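Local coordinates for protein acidocalcisomal pyrophosphatase (Trypanosoma brucei brucei, PDB 5C5V) that probably hydrolyses inorganic pyrophosphate to phosphate with magnesium ions as cofactor, as other members of the soluble inorganic pyrophosphatase family do, at residues Phe201-Glu206 and Glu325-Trp330. Numbering follows the deposited sequence.
Sequences FPQTWE and ESHNMW
Ser326 O accepts two backbone N-H groups from opposite faces of its carbonyl plane: Trp330 N, closing a helical turn, and Trp205 N of the loop at 3.2 Å. The loop donor stands 38° above that plane, off the lone pairs, and the N-H is clearly bent. Much straighter, at 170°, is the bond from His327 ND1 to Gln203 O, 2.6 Å long and lying in both the imidazole and carbonyl planes. With CG anti to its backbone N (chi1 -164°), His327 brings ND1 to this carbonyl, fixing ND1 as donor.

The Trp330 indole lies flat against Gln203, whose CA sits 3.4 Å from the five-membered ring centroid, almost on the ring normal, a CH-pi contact. The Gln203 side chain, extended beyond CG, continues over the benzo ring, CG reaching Trp330 CZ2 at 3.7 Å; His130 O and Leu134 N bind its amide, while His130 ND1 pairs with Trp330 NE1.

Helix 316-336 is thus tied to the loop between strands 197-200 and 224-227. Ser326 O holds the backbone of Trp205, whose NE1 bonds Asn220 OD1, consistent with an indirect link between the helix and the segment carrying the magnesium ligands Asp219 and Asp221.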
loop_
_atom_site.group_PDB
_atom_site.type_symbol
_atom_site.label_atom_id
_atom_site.label_comp_id
_atom_site.label_asym_id
_atom_site.label_seq_id
_atom_site.Cartn_x
_atom_site.Cartn_y
_atom_site.Cartn_z
ATOM N N PHE A 201 -19.555 17.560 4.557
ATOM C CA PHE A 201 -20.458 16.428 4.494
ATOM C C PHE A 201 -21.843 16.922 4.104
ATOM O O PHE A 201 -22.383 17.828 4.748
ATOM C CB PHE A 201 -20.517 15.685 5.843
ATOM C CG PHE A 201 -19.255 14.926 6.183
ATOM C CD1 PHE A 201 -18.880 13.808 5.452
ATOM C CD2 PHE A 201 -18.445 15.331 7.228
ATOM C CE1 PHE A 201 -17.724 13.106 5.761
ATOM C CE2 PHE A 201 -17.280 14.628 7.542
ATOM C CZ PHE A 201 -16.929 13.512 6.804
ATOM N N PRO A 202 -22.439 16.311 3.075
ATOM C CA PRO A 202 -23.812 16.681 2.718
ATOM C C PRO A 202 -24.793 16.302 3.827
ATOM O O PRO A 202 -24.453 15.454 4.653
ATOM C CB PRO A 202 -24.075 15.869 1.441
ATOM C CG PRO A 202 -23.172 14.687 1.566
ATOM C CD PRO A 202 -21.921 15.218 2.235
ATOM N N GLN A 203 -25.968 16.937 3.851
ATOM C CA GLN A 203 -27.049 16.585 4.783
ATOM C C GLN A 203 -26.612 16.735 6.241
ATOM O O GLN A 203 -27.029 15.969 7.113
ATOM C CB GLN A 203 -27.551 15.162 4.514
ATOM C CG GLN A 203 -27.949 14.936 3.054
ATOM C CD GLN A 203 -28.577 13.566 2.782
ATOM O OE1 GLN A 203 -28.265 12.566 3.443
ATOM N NE2 GLN A 203 -29.480 13.525 1.807
ATOM N N THR A 204 -25.752 17.723 6.483
ATOM C CA THR A 204 -25.413 18.148 7.838
ATOM C C THR A 204 -25.514 19.659 7.931
ATOM O O THR A 204 -25.443 20.362 6.919
ATOM C CB THR A 204 -23.984 17.736 8.256
ATOM O OG1 THR A 204 -23.043 18.390 7.396
ATOM C CG2 THR A 204 -23.795 16.232 8.168
ATOM N N TRP A 205 -25.623 20.159 9.150
ATOM C CA TRP A 205 -25.696 21.587 9.370
ATOM C C TRP A 205 -25.245 21.932 10.794
ATOM O O TRP A 205 -25.749 21.363 11.776
ATOM C CB TRP A 205 -27.125 22.085 9.101
ATOM C CG TRP A 205 -27.357 23.551 9.339
ATOM C CD1 TRP A 205 -26.673 24.601 8.789
ATOM C CD2 TRP A 205 -28.364 24.125 10.180
ATOM N NE1 TRP A 205 -27.183 25.790 9.251
ATOM C CE2 TRP A 205 -28.224 25.525 10.105
ATOM C CE3 TRP A 205 -29.358 23.590 11.005
ATOM C CZ2 TRP A 205 -29.053 26.398 10.820
ATOM C CZ3 TRP A 205 -30.181 24.461 11.709
ATOM C CH2 TRP A 205 -30.022 25.844 11.612
ATOM N N GLU A 206 -24.289 22.849 10.906
ATOM C CA GLU A 206 -23.872 23.348 12.215
ATOM C C GLU A 206 -24.903 24.367 12.692
ATOM O O GLU A 206 -24.762 25.572 12.472
ATOM C CB GLU A 206 -22.475 23.971 12.153
ATOM C CG GLU A 206 -21.391 23.012 11.679
ATOM C CD GLU A 206 -20.843 22.128 12.791
ATOM O OE1 GLU A 206 -21.563 21.872 13.776
ATOM O OE2 GLU A 206 -19.675 21.688 12.684
ATOM N N GLU A 325 -25.621 13.792 14.837
ATOM C CA GLU A 325 -26.386 14.884 15.413
ATOM C C GLU A 325 -26.543 16.049 14.432
ATOM O O GLU A 325 -27.598 16.666 14.383
ATOM C CB GLU A 325 -25.736 15.351 16.712
ATOM C CG GLU A 325 -25.793 14.298 17.804
ATOM C CD GLU A 325 -25.059 14.713 19.070
ATOM O OE1 GLU A 325 -24.502 15.844 19.124
ATOM O OE2 GLU A 325 -25.004 13.883 20.003
ATOM N N SER A 326 -25.529 16.335 13.622
ATOM C CA SER A 326 -25.699 17.398 12.633
ATOM C C SER A 326 -26.613 16.959 11.482
ATOM O O SER A 326 -27.117 17.791 10.736
ATOM C CB SER A 326 -24.356 17.861 12.069
ATOM O OG SER A 326 -23.832 16.882 11.192
ATOM N N HIS A 327 -26.777 15.650 11.317
ATOM C CA HIS A 327 -27.707 15.094 10.343
ATOM C C HIS A 327 -29.130 15.357 10.824
ATOM O O HIS A 327 -30.000 15.745 10.053
ATOM C CB HIS A 327 -27.452 13.595 10.170
ATOM C CG HIS A 327 -28.080 12.996 8.949
ATOM N ND1 HIS A 327 -27.982 13.573 7.701
ATOM C CD2 HIS A 327 -28.754 11.835 8.773
ATOM C CE1 HIS A 327 -28.595 12.810 6.813
ATOM N NE2 HIS A 327 -29.071 11.747 7.437
ATOM N N ASN A 328 -29.343 15.161 12.122
ATOM C CA ASN A 328 -30.618 15.474 12.752
ATOM C C ASN A 328 -30.964 16.944 12.606
ATOM O O ASN A 328 -32.099 17.292 12.272
ATOM C CB ASN A 328 -30.592 15.101 14.229
ATOM C CG ASN A 328 -30.526 13.622 14.440
ATOM O OD1 ASN A 328 -30.953 12.859 13.587
ATOM N ND2 ASN A 328 -29.994 13.199 15.567
ATOM N N MET A 329 -29.977 17.798 12.859
ATOM C CA MET A 329 -30.147 19.242 12.738
ATOM C C MET A 329 -30.496 19.601 11.297
ATOM O O MET A 329 -31.332 20.476 11.049
ATOM C CB MET A 329 -28.875 19.987 13.165
ATOM C CG MET A 329 -28.454 19.803 14.617
ATOM S SD MET A 329 -26.714 20.292 14.916
ATOM C CE MET A 329 -26.522 19.732 16.600
ATOM N N TRP A 330 -29.838 18.924 10.355
ATOM C CA TRP A 330 -30.123 19.123 8.940
ATOM C C TRP A 330 -31.550 18.657 8.610
ATOM O O TRP A 330 -32.224 19.283 7.815
ATOM C CB TRP A 330 -29.104 18.391 8.055
ATOM C CG TRP A 330 -29.532 18.325 6.595
ATOM C CD1 TRP A 330 -29.357 19.286 5.640
ATOM C CD2 TRP A 330 -30.231 17.252 5.953
ATOM N NE1 TRP A 330 -29.896 18.873 4.442
ATOM C CE2 TRP A 330 -30.434 17.627 4.605
ATOM C CE3 TRP A 330 -30.684 16.002 6.377
ATOM C CZ2 TRP A 330 -31.069 16.795 3.680
ATOM C CZ3 TRP A 330 -31.325 15.179 5.447
ATOM C CH2 TRP A 330 -31.505 15.582 4.120
#